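Putative short-chain oxidoreductase (Thermus thermophilus, PDB 2YUT) binds NADP(+) in a Rossmann-fold domain and is probably an oxidoreductase of the short-chain dehydrogenase/reductase family. Local coordinates at residues 170-173 with 174-177; 121-124 with 125-129; 56-59 with 60-64; 150-153 with 154-157; 185-188 with 189-193. One frame throughout, in Å; residues are numbered along the deposited sequence.

Contact 1: 170-173 with 174-177. With NAP (NADP nicotinamide-adenine-dinucleotide phosphate), chain B.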
loop_
_atom_site.group_PDB
_atom_site.type_symbol
_atom_site.label_atom_id
_atom_site.label_comp_id
_atom_site.label_asym_id
_atom_site.label_seq_id
_atom_site.Cartn_x
_atom_site.Cartn_y
_atom_site.Cartn_z
ATOM N N GLY A 170 -0.108 23.226 -0.596
ATOM C CA GLY A 170 -1.540 23.072 -0.742
ATOM C C GLY A 170 -2.033 21.677 -0.396
ATOM O O GLY A 170 -3.238 21.451 -0.323
ATOM N N LEU A 171 -1.112 20.738 -0.185
ATOM C CA LEU A 171 -1.495 19.369 0.158
ATOM C C LEU A 171 -2.389 19.363 1.393
ATOM O O LEU A 171 -3.329 18.575 1.490
ATOM C CB LEU A 171 -0.255 18.512 0.445
ATOM C CG LEU A 171 -0.511 17.052 0.846
ATOM C CD1 LEU A 171 -0.999 16.270 -0.370
ATOM C CD2 LEU A 171 0.764 16.427 1.394
ATOM N N TRP A 172 -2.086 20.252 2.331
ATOM C CA TRP A 172 -2.838 20.354 3.574
ATOM C C TRP A 172 -4.172 21.102 3.477
ATOM O O TRP A 172 -4.874 21.248 4.481
ATOM C CB TRP A 172 -1.969 21.015 4.645
ATOM C CG TRP A 172 -0.742 20.228 4.993
ATOM C CD1 TRP A 172 0.439 20.188 4.303
ATOM C CD2 TRP A 172 -0.587 19.341 6.105
ATOM N NE1 TRP A 172 1.318 19.331 4.918
ATOM C CE2 TRP A 172 0.714 18.796 6.027
ATOM C CE3 TRP A 172 -1.424 18.950 7.160
ATOM C CZ2 TRP A 172 1.201 17.882 6.965
ATOM C CZ3 TRP A 172 -0.939 18.040 8.092
ATOM C CH2 TRP A 172 0.364 17.516 7.987
ATOM N N ALA A 173 -4.525 21.567 2.280
ATOM C CA ALA A 173 -5.769 22.307 2.094
ATOM C C ALA A 173 -6.985 21.608 2.706
ATOM O O ALA A 173 -7.685 22.188 3.536
ATOM C CB ALA A 173 -6.009 22.565 0.610
ATOM N N PRO A 174 -7.250 20.349 2.312
ATOM C CA PRO A 174 -8.402 19.625 2.856
ATOM C C PRO A 174 -8.235 19.213 4.315
ATOM O O PRO A 174 -9.159 18.684 4.924
ATOM C CB PRO A 174 -8.511 18.420 1.927
ATOM C CG PRO A 174 -7.080 18.124 1.629
ATOM C CD PRO A 174 -6.508 19.505 1.357
ATOM N N LEU A 175 -7.053 19.456 4.870
ATOM C CA LEU A 175 -6.775 19.099 6.256
ATOM C C LEU A 175 -6.781 20.320 7.169
ATOM O O LEU A 175 -6.499 20.211 8.362
ATOM C CB LEU A 175 -5.421 18.390 6.351
ATOM C CG LEU A 175 -5.271 17.109 5.521
ATOM C CD1 LEU A 175 -3.846 16.587 5.620
ATOM C CD2 LEU A 175 -6.254 16.065 6.012
ATOM N N GLY A 176 -7.096 21.482 6.602
ATOM C CA GLY A 176 -7.135 22.702 7.388
ATOM C C GLY A 176 -5.857 23.528 7.399
ATOM O O GLY A 176 -5.714 24.431 8.221
ATOM N N GLY A 177 -4.928 23.229 6.494
ATOM C CA GLY A 177 -3.681 23.976 6.444
ATOM C C GLY A 177 -2.517 23.226 7.069
ATOM O O GLY A 177 -2.733 22.310 7.858
HETATM P PA NAP B . 0.782 19.275 -3.489
HETATM O O1A NAP B . -0.794 19.044 -3.255
HETATM O O2A NAP B . 1.192 20.685 -3.301
HETATM O O5B NAP B . 1.082 18.751 -4.978
HETATM C C5B NAP B . 0.612 17.468 -5.399
HETATM C C4B NAP B . 1.005 17.215 -6.854
HETATM O O4B NAP B . 0.528 15.910 -7.225
HETATM C C3B NAP B . 0.310 18.223 -7.775
HETATM O O3B NAP B . 1.212 18.645 -8.802
HETATM C C2B NAP B . -0.817 17.389 -8.382
HETATM O O2B NAP B . -1.111 17.872 -9.695
HETATM C C1B NAP B . -0.062 16.068 -8.523
HETATM N N9A NAP B . -1.007 14.966 -8.811
HETATM C C8A NAP B . -1.959 14.523 -7.993
HETATM N N7A NAP B . -2.639 13.547 -8.589
HETATM C C5A NAP B . -2.116 13.366 -9.798
HETATM C C6A NAP B . -2.411 12.525 -10.863
HETATM N N6A NAP B . -3.409 11.649 -10.774
HETATM N N1A NAP B . -1.677 12.613 -11.981
HETATM C C2A NAP B . -0.686 13.483 -12.078
HETATM N N3A NAP B . -0.378 14.299 -11.087
HETATM C C4A NAP B . -1.072 14.267 -9.941
HETATM O O3 NAP B . 1.511 18.245 -2.486
HETATM P PN NAP B . 3.054 18.389 -2.049
HETATM O O1N NAP B . 3.120 18.923 -0.669
HETATM O O2N NAP B . 3.820 19.079 -3.111
HETATM O O5D NAP B . 3.546 16.857 -1.972
HETATM C C5D NAP B . 4.431 16.321 -2.960
HETATM C C4D NAP B . 4.874 14.901 -2.594
HETATM O O4D NAP B . 5.507 14.978 -1.301
HETATM C C3D NAP B . 3.662 13.982 -2.421
HETATM O O3D NAP B . 4.020 12.614 -2.637
HETATM C C2D NAP B . 3.327 14.207 -0.949
HETATM O O2D NAP B . 2.578 13.114 -0.411
HETATM C C1D NAP B . 4.748 14.164 -0.390
HETATM N N1N NAP B . 4.838 14.643 1.008
HETATM C C2N NAP B . 4.329 15.901 1.353
HETATM C C3N NAP B . 4.412 16.344 2.668
HETATM C C7N NAP B . 3.863 17.722 3.046
HETATM O O7N NAP B . 3.760 18.061 4.224
HETATM N N7N NAP B . 3.510 18.487 2.017
HETATM C C4N NAP B . 4.998 15.539 3.638
HETATM C C5N NAP B . 5.507 14.289 3.299
HETATM C C6N NAP B . 5.429 13.837 1.988
HETATM P P2B NAP B . -2.239 18.991 -9.960
HETATM O O1X NAP B . -2.152 20.061 -8.760
HETATM O O2X NAP B . -1.758 19.756 -11.294
HETATM O O3X NAP B . -3.592 18.408 -10.098
#
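W172 O is gripped by two backbone N-H groups of the residues that follow it. L175 N lies 2.8 Å from W172 O, and G177 N bonds to W172 O at the same length. The two donors reach the oxygen from opposite faces of its carbonyl plane. The L175 bond is a 3-10 bond at the end of the short 3-10 segment 170-175, in the loop between strand 158-162 and helix 185-196 of this Rossmann-fold domain. The G177 bond reaches two residues further and folds the chain back. G176 N adds a bond of 3.2 Å to A173 O. G176 and G177 both have positive phi, at backbone angles that call for glycine.

The indole stands between this turn and the cofactor. With CG anti to the carbonyl carbon (chi1 -63°), it extends from the turn so that CE3 meets L175 and NE1 reaches the nicotinamide. L175 CD1 sits 3.7 Å from W172 CE3, an apolar contact, and W172 CB packs on the backbone of G177. L175 also rests on F131 and R79, and the indole touches P179.

L171 turns to the cofactor as well. Its CB is 3.4 Å from the bridging O3 of NADP, and its CD2 is 3.5 Å from the carboxamide N7N. T169, another NADP(+)-binding residue, takes a hydrogen bond from L171 N to its OG1. W172 NE1 donates to the carboxamide O7N at 2.8 Å, with that oxygen in the ring plane at its edge.

Contact 2: 121-124 with 125-129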
loop_
_atom_site.group_PDB
_atom_site.type_symbol
_atom_site.label_atom_id
_atom_site.label_comp_id
_atom_site.label_asym_id
_atom_site.label_seq_id
_atom_site.Cartn_x
_atom_site.Cartn_y
_atom_site.Cartn_z
ATOM N N ALA A 121 6.829 8.484 3.763
ATOM C CA ALA A 121 6.399 9.170 4.977
ATOM C C ALA A 121 6.930 8.503 6.234
ATOM O O ALA A 121 7.162 7.296 6.255
ATOM C CB ALA A 121 4.880 9.220 5.038
ATOM N N TYR A 122 7.133 9.303 7.275
ATOM C CA TYR A 122 7.588 8.782 8.557
ATOM C C TYR A 122 6.393 8.017 9.120
ATOM O O TYR A 122 5.344 8.604 9.378
ATOM C CB TYR A 122 7.967 9.929 9.497
ATOM C CG TYR A 122 9.295 10.577 9.165
ATOM C CD1 TYR A 122 10.488 9.873 9.311
ATOM C CD2 TYR A 122 9.360 11.893 8.701
ATOM C CE1 TYR A 122 11.711 10.453 9.006
ATOM C CE2 TYR A 122 10.582 12.487 8.392
ATOM C CZ TYR A 122 11.753 11.761 8.548
ATOM O OH TYR A 122 12.966 12.335 8.251
ATOM N N PRO A 123 6.535 6.695 9.304
ATOM C CA PRO A 123 5.474 5.826 9.832
ATOM C C PRO A 123 4.750 6.346 11.074
ATOM O O PRO A 123 3.520 6.410 11.102
ATOM C CB PRO A 123 6.207 4.517 10.103
ATOM C CG PRO A 123 7.249 4.499 9.035
ATOM C CD PRO A 123 7.764 5.920 9.055
ATOM N N ARG A 124 5.510 6.718 12.099
ATOM C CA ARG A 124 4.916 7.209 13.338
ATOM C C ARG A 124 4.073 8.463 13.145
ATOM O O ARG A 124 3.157 8.730 13.924
ATOM C CB ARG A 124 6.007 7.494 14.374
ATOM C CG ARG A 124 6.892 6.306 14.704
ATOM C CD ARG A 124 7.823 6.635 15.860
ATOM N NE ARG A 124 8.869 5.630 16.037
ATOM C CZ ARG A 124 9.825 5.382 15.146
ATOM N NH1 ARG A 124 9.872 6.066 14.010
ATOM N NH2 ARG A 124 10.736 4.450 15.390
ATOM N N TYR A 125 4.379 9.229 12.105
ATOM C CA TYR A 125 3.655 10.465 11.837
ATOM C C TYR A 125 2.353 10.323 11.055
ATOM O O TYR A 125 1.407 11.074 11.288
ATOM C CB TYR A 125 4.574 11.459 11.115
ATOM C CG TYR A 125 5.525 12.176 12.044
ATOM C CD1 TYR A 125 6.355 11.463 12.908
ATOM C CD2 TYR A 125 5.572 13.569 12.084
ATOM C CE1 TYR A 125 7.204 12.119 13.795
ATOM C CE2 TYR A 125 6.418 14.235 12.967
ATOM C CZ TYR A 125 7.229 13.504 13.821
ATOM O OH TYR A 125 8.053 14.155 14.710
ATOM N N VAL A 126 2.297 9.374 10.129
ATOM C CA VAL A 126 1.091 9.204 9.324
ATOM C C VAL A 126 0.188 8.058 9.770
ATOM O O VAL A 126 -1.022 8.082 9.534
ATOM C CB VAL A 126 1.451 9.017 7.831
ATOM C CG1 VAL A 126 2.199 10.250 7.321
ATOM C CG2 VAL A 126 2.302 7.770 7.646
ATOM N N GLN A 127 0.767 7.052 10.415
ATOM C CA GLN A 127 -0.020 5.914 10.878
ATOM C C GLN A 127 -0.761 6.256 12.162
ATOM O O GLN A 127 -0.465 5.725 13.233
ATOM C CB GLN A 127 0.889 4.702 11.071
ATOM C CG GLN A 127 1.238 4.036 9.745
ATOM C CD GLN A 127 2.426 3.104 9.846
ATOM O OE1 GLN A 127 2.742 2.601 10.922
ATOM N NE2 GLN A 127 3.082 2.857 8.716
ATOM N N VAL A 128 -1.740 7.147 12.024
ATOM C CA VAL A 128 -2.546 7.623 13.139
ATOM C C VAL A 128 -4.000 7.778 12.699
ATOM O O VAL A 128 -4.294 7.837 11.503
ATOM C CB VAL A 128 -2.036 9.000 13.642
ATOM C CG1 VAL A 128 -0.542 8.936 13.913
ATOM C CG2 VAL A 128 -2.335 10.079 12.607
ATOM N N PRO A 129 -4.929 7.852 13.667
ATOM C CA PRO A 129 -6.359 8.001 13.382
ATOM C C PRO A 129 -6.651 9.126 12.392
ATOM O O PRO A 129 -6.151 10.242 12.538
ATOM C CB PRO A 129 -6.953 8.280 14.758
ATOM C CG PRO A 129 -6.066 7.468 15.661
ATOM C CD PRO A 129 -4.689 7.776 15.121
#
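The short helix 123-126 follows strand 114-119 in the Rossmann fold and lies near the NADP(+) site. Y122 is its N-cap residue, and its carbonyl oxygen takes two bonds. Y125 N is 3.0 Å from Y122 O and comes from above the carbonyl plane. V126 N is 3.2 Å from Y122 O and lies nearly along the C=O axis. The next turn is closed by Q127 N, 2.9 Å from P123 O. Q127 is then the centre of an inverse gamma turn, where the chain leaves the helix.

The apolar contact is on the inner side. A121 CB meets V126 CG1 at 3.7 Å. The V126 methyl reaches it with CG1 anti to the carbonyl carbon (chi1 -60°). A121 also touches K138, which binds NADP(+), and V126 rests on Y134 and A135 of helix 132-153. A121 N is held by E142 OE2. On the outer side, Y122 CB and Y125 CB approach to 4.1 Å, and the Y125 ring lies oblique to Y122 CB.

The extended Q127 side chain runs beside P123. Q127 also packs on A135 and on E146 of the second subunit, so the helix end also faces the dimer contact. The amide of Q127 lies beside the proline ring, with NE2 3.8 Å from P123 CB.

Contact 3: 56-59 with 60-64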
loop_
_atom_site.group_PDB
_atom_site.type_symbol
_atom_site.label_atom_id
_atom_site.label_comp_id
_atom_site.label_asym_id
_atom_site.label_seq_id
_atom_site.Cartn_x
_atom_site.Cartn_y
_atom_site.Cartn_z
ATOM N N GLU A 56 -1.438 7.639 -20.356
ATOM C CA GLU A 56 -0.929 9.003 -20.338
ATOM C C GLU A 56 0.475 9.012 -19.745
ATOM O O GLU A 56 1.350 9.748 -20.206
ATOM C CB GLU A 56 -1.852 9.916 -19.529
ATOM C CG GLU A 56 -3.171 10.210 -20.220
ATOM C CD GLU A 56 -3.940 11.316 -19.537
ATOM O OE1 GLU A 56 -3.386 12.425 -19.402
ATOM O OE2 GLU A 56 -5.096 11.079 -19.133
ATOM N N ALA A 57 0.694 8.189 -18.725
ATOM C CA ALA A 57 2.012 8.110 -18.107
ATOM C C ALA A 57 3.003 7.596 -19.145
ATOM O O ALA A 57 4.098 8.141 -19.297
ATOM C CB ALA A 57 1.981 7.175 -16.897
ATOM N N LYS A 58 2.606 6.552 -19.867
ATOM C CA LYS A 58 3.451 5.959 -20.897
ATOM C C LYS A 58 3.827 6.945 -21.999
ATOM O O LYS A 58 4.978 6.989 -22.437
ATOM C CB LYS A 58 2.753 4.754 -21.529
ATOM C CG LYS A 58 3.518 4.160 -22.699
ATOM C CD LYS A 58 2.813 2.949 -23.285
ATOM C CE LYS A 58 3.601 2.392 -24.462
ATOM N NZ LYS A 58 2.991 1.157 -25.020
ATOM N N ALA A 59 2.855 7.725 -22.461
ATOM C CA ALA A 59 3.116 8.701 -23.512
ATOM C C ALA A 59 4.045 9.815 -23.007
ATOM O O ALA A 59 4.846 10.345 -23.771
ATOM C CB ALA A 59 1.805 9.296 -24.015
ATOM N N LEU A 60 3.924 10.172 -21.728
ATOM C CA LEU A 60 4.770 11.213 -21.146
ATOM C C LEU A 60 6.227 10.764 -21.115
ATOM O O LEU A 60 7.115 11.488 -21.569
ATOM C CB LEU A 60 4.325 11.544 -19.714
ATOM C CG LEU A 60 5.314 12.364 -18.869
ATOM C CD1 LEU A 60 5.497 13.747 -19.492
ATOM C CD2 LEU A 60 4.808 12.482 -17.426
ATOM N N LEU A 61 6.463 9.567 -20.579
ATOM C CA LEU A 61 7.816 9.027 -20.476
ATOM C C LEU A 61 8.480 8.721 -21.817
ATOM O O LEU A 61 9.692 8.890 -21.959
ATOM C CB LEU A 61 7.830 7.774 -19.589
ATOM C CG LEU A 61 7.854 8.000 -18.069
ATOM C CD1 LEU A 61 9.046 8.883 -17.705
ATOM C CD2 LEU A 61 6.567 8.656 -17.609
ATOM N N GLU A 62 7.707 8.270 -22.801
ATOM C CA GLU A 62 8.291 7.983 -24.107
ATOM C C GLU A 62 8.721 9.297 -24.754
ATOM O O GLU A 62 9.738 9.362 -25.450
ATOM C CB GLU A 62 7.287 7.244 -25.002
ATOM C CG GLU A 62 6.810 5.933 -24.391
ATOM C CD GLU A 62 6.087 5.032 -25.374
ATOM O OE1 GLU A 62 5.159 5.510 -26.061
ATOM O OE2 GLU A 62 6.445 3.836 -25.448
ATOM N N GLU A 63 7.948 10.349 -24.506
ATOM C CA GLU A 63 8.251 11.664 -25.050
ATOM C C GLU A 63 9.462 12.301 -24.353
ATOM O O GLU A 63 10.299 12.924 -25.002
ATOM C CB GLU A 63 7.035 12.577 -24.901
ATOM C CG GLU A 63 7.246 13.982 -25.430
ATOM C CD GLU A 63 7.811 13.997 -26.842
ATOM O OE1 GLU A 63 7.277 13.268 -27.707
ATOM O OE2 GLU A 63 8.788 14.742 -27.085
ATOM N N ALA A 64 9.550 12.137 -23.034
ATOM C CA ALA A 64 10.650 12.702 -22.255
ATOM C C ALA A 64 12.022 12.158 -22.664
ATOM O O ALA A 64 13.011 12.892 -22.669
ATOM C CB ALA A 64 10.414 12.454 -20.766
#
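Four backbone hydrogen bonds join 56-59 to 60-64 in one regular alpha-helical run within helix 54-64 of the Rossmann fold. L60 N bonds to E56 O at 3.0 Å. L61 N bonds to A57 O at 3.0 Å, and this bond is nearly straight (171° at the hydrogen). E63 N bonds to A59 O at 3.2 Å. E62 N to K58 O completes the set, but the place of that oxygen in the model is less sure.

The apolar side chains face inward. L60 CB lies 3.4 Å from A57 O of the turn before, and the rest of the side chain packs outside the two segments. With CG anti to the backbone N (chi1 166°), it rests on L47, on S28 and on L51, which binds NADP(+). L61 and A57 face helix 89-107, where they touch H107 and F103.

Charged groups are on the outer side and at the start of the segment. E56 OE1 accepts from the backbone N of D50, another cofactor-binding residue, and this ties the helix to the loop before it. K58 runs fully extended, and the E62 chain crosses it. Their charged ends, K58 NZ and E62 OE2, are 4.4 Å apart, beyond a salt bridge. E62 instead pairs with R109, through OE2. The carboxylate meets the lysine's methylenes, with E62 OE2 3.3 Å from K58 CE.

Contact 4: 150-153 with 154-157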
loop_
_atom_site.group_PDB
_atom_site.type_symbol
_atom_site.label_atom_id
_atom_site.label_comp_id
_atom_site.label_asym_id
_atom_site.label_seq_id
_atom_site.Cartn_x
_atom_site.Cartn_y
_atom_site.Cartn_z
ATOM N N LYS A 150 16.634 -3.448 -6.418
ATOM C CA LYS A 150 17.652 -4.230 -7.122
ATOM C C LYS A 150 17.380 -4.366 -8.615
ATOM O O LYS A 150 18.313 -4.489 -9.412
ATOM C CB LYS A 150 17.793 -5.620 -6.492
ATOM C CG LYS A 150 18.294 -5.586 -5.059
ATOM C CD LYS A 150 18.371 -6.973 -4.442
ATOM C CE LYS A 150 19.398 -7.844 -5.141
ATOM N NZ LYS A 150 19.573 -9.143 -4.435
ATOM N N GLU A 151 16.107 -4.346 -8.995
ATOM C CA GLU A 151 15.747 -4.441 -10.404
ATOM C C GLU A 151 16.304 -3.230 -11.151
ATOM O O GLU A 151 16.917 -3.367 -12.206
ATOM C CB GLU A 151 14.227 -4.467 -10.575
ATOM C CG GLU A 151 13.553 -5.749 -10.130
ATOM C CD GLU A 151 12.055 -5.722 -10.372
ATOM O OE1 GLU A 151 11.641 -5.425 -11.515
ATOM O OE2 GLU A 151 11.293 -6.002 -9.422
ATOM N N LEU A 152 16.076 -2.046 -10.593
ATOM C CA LEU A 152 16.537 -0.807 -11.207
ATOM C C LEU A 152 18.054 -0.647 -11.179
ATOM O O LEU A 152 18.647 -0.149 -12.135
ATOM C CB LEU A 152 15.865 0.390 -10.526
ATOM C CG LEU A 152 14.447 0.726 -11.008
ATOM C CD1 LEU A 152 14.521 1.310 -12.417
ATOM C CD2 LEU A 152 13.563 -0.521 -10.990
ATOM N N LEU A 153 18.684 -1.079 -10.091
ATOM C CA LEU A 153 20.131 -0.968 -9.975
ATOM C C LEU A 153 20.801 -1.753 -11.097
ATOM O O LEU A 153 21.888 -1.399 -11.549
ATOM C CB LEU A 153 20.599 -1.489 -8.616
ATOM C CG LEU A 153 22.061 -1.213 -8.252
ATOM C CD1 LEU A 153 22.345 0.286 -8.301
ATOM C CD2 LEU A 153 22.342 -1.763 -6.864
ATOM N N ARG A 154 20.138 -2.813 -11.549
ATOM C CA ARG A 154 20.661 -3.644 -12.627
ATOM C C ARG A 154 20.736 -2.829 -13.914
ATOM O O ARG A 154 21.537 -3.126 -14.799
ATOM C CB ARG A 154 19.764 -4.865 -12.836
ATOM C CG ARG A 154 19.697 -5.804 -11.644
ATOM C CD ARG A 154 18.535 -6.776 -11.788
ATOM N NE ARG A 154 18.379 -7.640 -10.620
ATOM C CZ ARG A 154 17.336 -8.440 -10.418
ATOM N NH1 ARG A 154 16.351 -8.485 -11.306
ATOM N NH2 ARG A 154 17.278 -9.197 -9.330
ATOM N N GLU A 155 19.892 -1.805 -14.014
ATOM C CA GLU A 155 19.876 -0.933 -15.184
ATOM C C GLU A 155 20.773 0.274 -14.929
ATOM O O GLU A 155 20.860 1.173 -15.762
ATOM C CB GLU A 155 18.457 -0.432 -15.473
ATOM C CG GLU A 155 17.461 -1.500 -15.874
ATOM C CD GLU A 155 16.094 -0.919 -16.196
ATOM O OE1 GLU A 155 16.001 -0.058 -17.096
ATOM O OE2 GLU A 155 15.108 -1.321 -15.547
ATOM N N GLY A 156 21.430 0.291 -13.773
ATOM C CA GLY A 156 22.296 1.402 -13.427
ATOM C C GLY A 156 21.506 2.588 -12.896
ATOM O O GLY A 156 21.983 3.724 -12.912
ATOM N N VAL A 157 20.295 2.320 -12.415
ATOM C CA VAL A 157 19.427 3.367 -11.887
ATOM C C VAL A 157 19.274 3.276 -10.373
ATOM O O VAL A 157 19.005 2.203 -9.826
ATOM C CB VAL A 157 18.031 3.289 -12.530
ATOM C CG1 VAL A 157 17.143 4.396 -11.987
ATOM C CG2 VAL A 157 18.155 3.394 -14.037
#
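R154 has CG anti to its carbonyl carbon (chi1 -63°) and then runs extended to NE, which lays the side chain back along the last helical turn. Its guanidinium passes over the backbone of K150 and E151, with E151 N above one face, offset toward its rim. The carboxylate of E151 does not pair with it. E151 OE1 and R154 NH1 are 5.6 Å apart.

The C-terminal end of helix 132-153 is closed by a Schellman motif, with G156 at positive phi. Its two bonds are V157 N to L152 O at 3.0 Å and G156 N to L153 O at 2.8 Å. The second also closes a type I turn from L153 to G156. L152 O accepts a further bond from E155 N, at 2.8 Å. E155 N and V157 N come to it from opposite faces of its carbonyl plane. L152 and V157 then lie side by side, pointing the same way, with L152 CD1 4.0 Å from V157 CB. L152 also packs on L159 of strand 158-162.

The acidic ends go to the second subunit. E155 OE2 makes a salt bridge with R83 of the second subunit. E151 OE1 accepts from V82 N of the second subunit. R154 packs on P129 of that chain.

Backbone bonds thus end the helix and turn the chain into the strand, while the carboxylates of E151 and E155 serve the dimer contact.

Contact 5: 185-188 with 189-193; sequences PEEA and ARKVL
E187 and R190 lie side by side on the outer face and form a salt bridge with two bonds. R190 NE is 3.0 Å from E187 OE1, and R190 NH2 is 2.6 Å from E187 OE2. Both oxygens sit close to the guanidinium plane, but both bonds meet the carboxylate from above its plane. The two planes are 58° apart. A bend in each chain brings the groups together, at chi2 in E187 (67°) and at chi3 in R190 (72°). This is the solvent side, where R190 and K191 are exposed. K191 is held more loosely, with NZ 4.8 Å from E187 OE2.

All this belongs to helix 185-196 of the Rossmann fold, which packs on helix 11-19. The inner face, by contrast, is buried and apolar. A188 touches L12 and V167, both NADP(+)-binding residues. A189 meets A15, and V192 meets F16 and L164. Regular alpha-helical bonds join the turns, among them A189 N to P185 O and V192 N to A188 O, each 3.0 Å.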
loop_
_atom_site.group_PDB
_atom_site.type_symbol
_atom_site.label_atom_id
_atom_site.label_comp_id
_atom_site.label_asym_id
_atom_site.label_seq_id
_atom_site.Cartn_x
_atom_site.Cartn_y
_atom_site.Cartn_z
ATOM N N PRO A 185 8.498 24.850 1.176
ATOM C CA PRO A 185 8.818 23.862 0.144
ATOM C C PRO A 185 10.227 24.038 -0.429
ATOM O O PRO A 185 10.894 23.057 -0.755
ATOM C CB PRO A 185 7.703 24.057 -0.892
ATOM C CG PRO A 185 7.199 25.451 -0.636
ATOM C CD PRO A 185 7.256 25.573 0.861
ATOM N N GLU A 186 10.687 25.284 -0.523
ATOM C CA GLU A 186 12.023 25.563 -1.047
ATOM C C GLU A 186 13.101 24.913 -0.190
ATOM O O GLU A 186 14.080 24.381 -0.706
ATOM C CB GLU A 186 12.279 27.075 -1.115
ATOM C CG GLU A 186 11.482 27.815 -2.185
ATOM C CD GLU A 186 10.044 28.082 -1.783
ATOM O OE1 GLU A 186 9.685 27.833 -0.612
ATOM O OE2 GLU A 186 9.272 28.555 -2.644
ATOM N N GLU A 187 12.914 24.958 1.125
ATOM C CA GLU A 187 13.873 24.369 2.053
ATOM C C GLU A 187 13.893 22.839 1.935
ATOM O O GLU A 187 14.956 22.221 1.976
ATOM C CB GLU A 187 13.527 24.773 3.493
ATOM C CG GLU A 187 14.564 24.335 4.514
ATOM C CD GLU A 187 15.896 25.059 4.354
ATOM O OE1 GLU A 187 16.104 25.746 3.328
ATOM O OE2 GLU A 187 16.742 24.935 5.261
ATOM N N ALA A 188 12.719 22.229 1.798
ATOM C CA ALA A 188 12.638 20.770 1.672
ATOM C C ALA A 188 13.355 20.318 0.400
ATOM O O ALA A 188 14.113 19.352 0.407
ATOM C CB ALA A 188 11.174 20.321 1.640
ATOM N N ALA A 189 13.117 21.031 -0.694
ATOM C CA ALA A 189 13.756 20.700 -1.961
ATOM C C ALA A 189 15.273 20.877 -1.857
ATOM O O ALA A 189 16.037 20.068 -2.392
ATOM C CB ALA A 189 13.197 21.587 -3.077
ATOM N N ARG A 190 15.709 21.932 -1.171
ATOM C CA ARG A 190 17.143 22.185 -1.019
ATOM C C ARG A 190 17.801 21.030 -0.266
ATOM O O ARG A 190 18.848 20.528 -0.670
ATOM C CB ARG A 190 17.388 23.496 -0.262
ATOM C CG ARG A 190 18.879 23.801 -0.035
ATOM C CD ARG A 190 19.099 25.064 0.800
ATOM N NE ARG A 190 18.748 24.889 2.213
ATOM C CZ ARG A 190 19.434 24.144 3.082
ATOM N NH1 ARG A 190 20.525 23.488 2.699
ATOM N NH2 ARG A 190 19.035 24.063 4.344
ATOM N N LYS A 191 17.178 20.607 0.829
ATOM C CA LYS A 191 17.716 19.509 1.619
ATOM C C LYS A 191 17.733 18.207 0.827
ATOM O O LYS A 191 18.686 17.434 0.919
ATOM C CB LYS A 191 16.909 19.334 2.908
ATOM C CG LYS A 191 17.154 20.445 3.926
ATOM C CD LYS A 191 16.547 20.109 5.277
ATOM C CE LYS A 191 16.933 21.140 6.324
ATOM N NZ LYS A 191 16.386 20.788 7.661
ATOM N N VAL A 192 16.690 17.959 0.039
ATOM C CA VAL A 192 16.661 16.738 -0.752
ATOM C C VAL A 192 17.803 16.782 -1.759
ATOM O O VAL A 192 18.612 15.862 -1.831
ATOM C CB VAL A 192 15.320 16.570 -1.495
ATOM C CG1 VAL A 192 15.399 15.383 -2.444
ATOM C CG2 VAL A 192 14.201 16.358 -0.491
ATOM N N LEU A 193 17.874 17.865 -2.525
ATOM C CA LEU A 193 18.928 18.021 -3.516
ATOM C C LEU A 193 20.302 17.912 -2.857
ATOM O O LEU A 193 21.246 17.401 -3.457
ATOM C CB LEU A 193 18.785 19.369 -4.228
ATOM C CG LEU A 193 17.575 19.478 -5.159
ATOM C CD1 LEU A 193 17.510 20.861 -5.788
ATOM C CD2 LEU A 193 17.678 18.416 -6.238
#

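Overall arrangement
From the N terminus, contact 3 comes first, inside helix 54-64, which packs between helix 89-107 and the strand 24-28 side of the parallel sheet. Contact 2 forms the short helix after strand 114-119. Contact 4 closes the turn from helix 132-153 into strand 158-162, outermost of the sheet within this chain. Contact 1 closes a turn in the long loop after that strand, and contact 5 begins helix 185-196. Contacts 3 and 5 lie within helices and close no loop. All five are local and in series, so none nests or crosses. Contacts 1 and 2 both lie near the bound NADP, with nearest atoms about 7 Å apart. Contacts 2 and 4 both touch the second subunit.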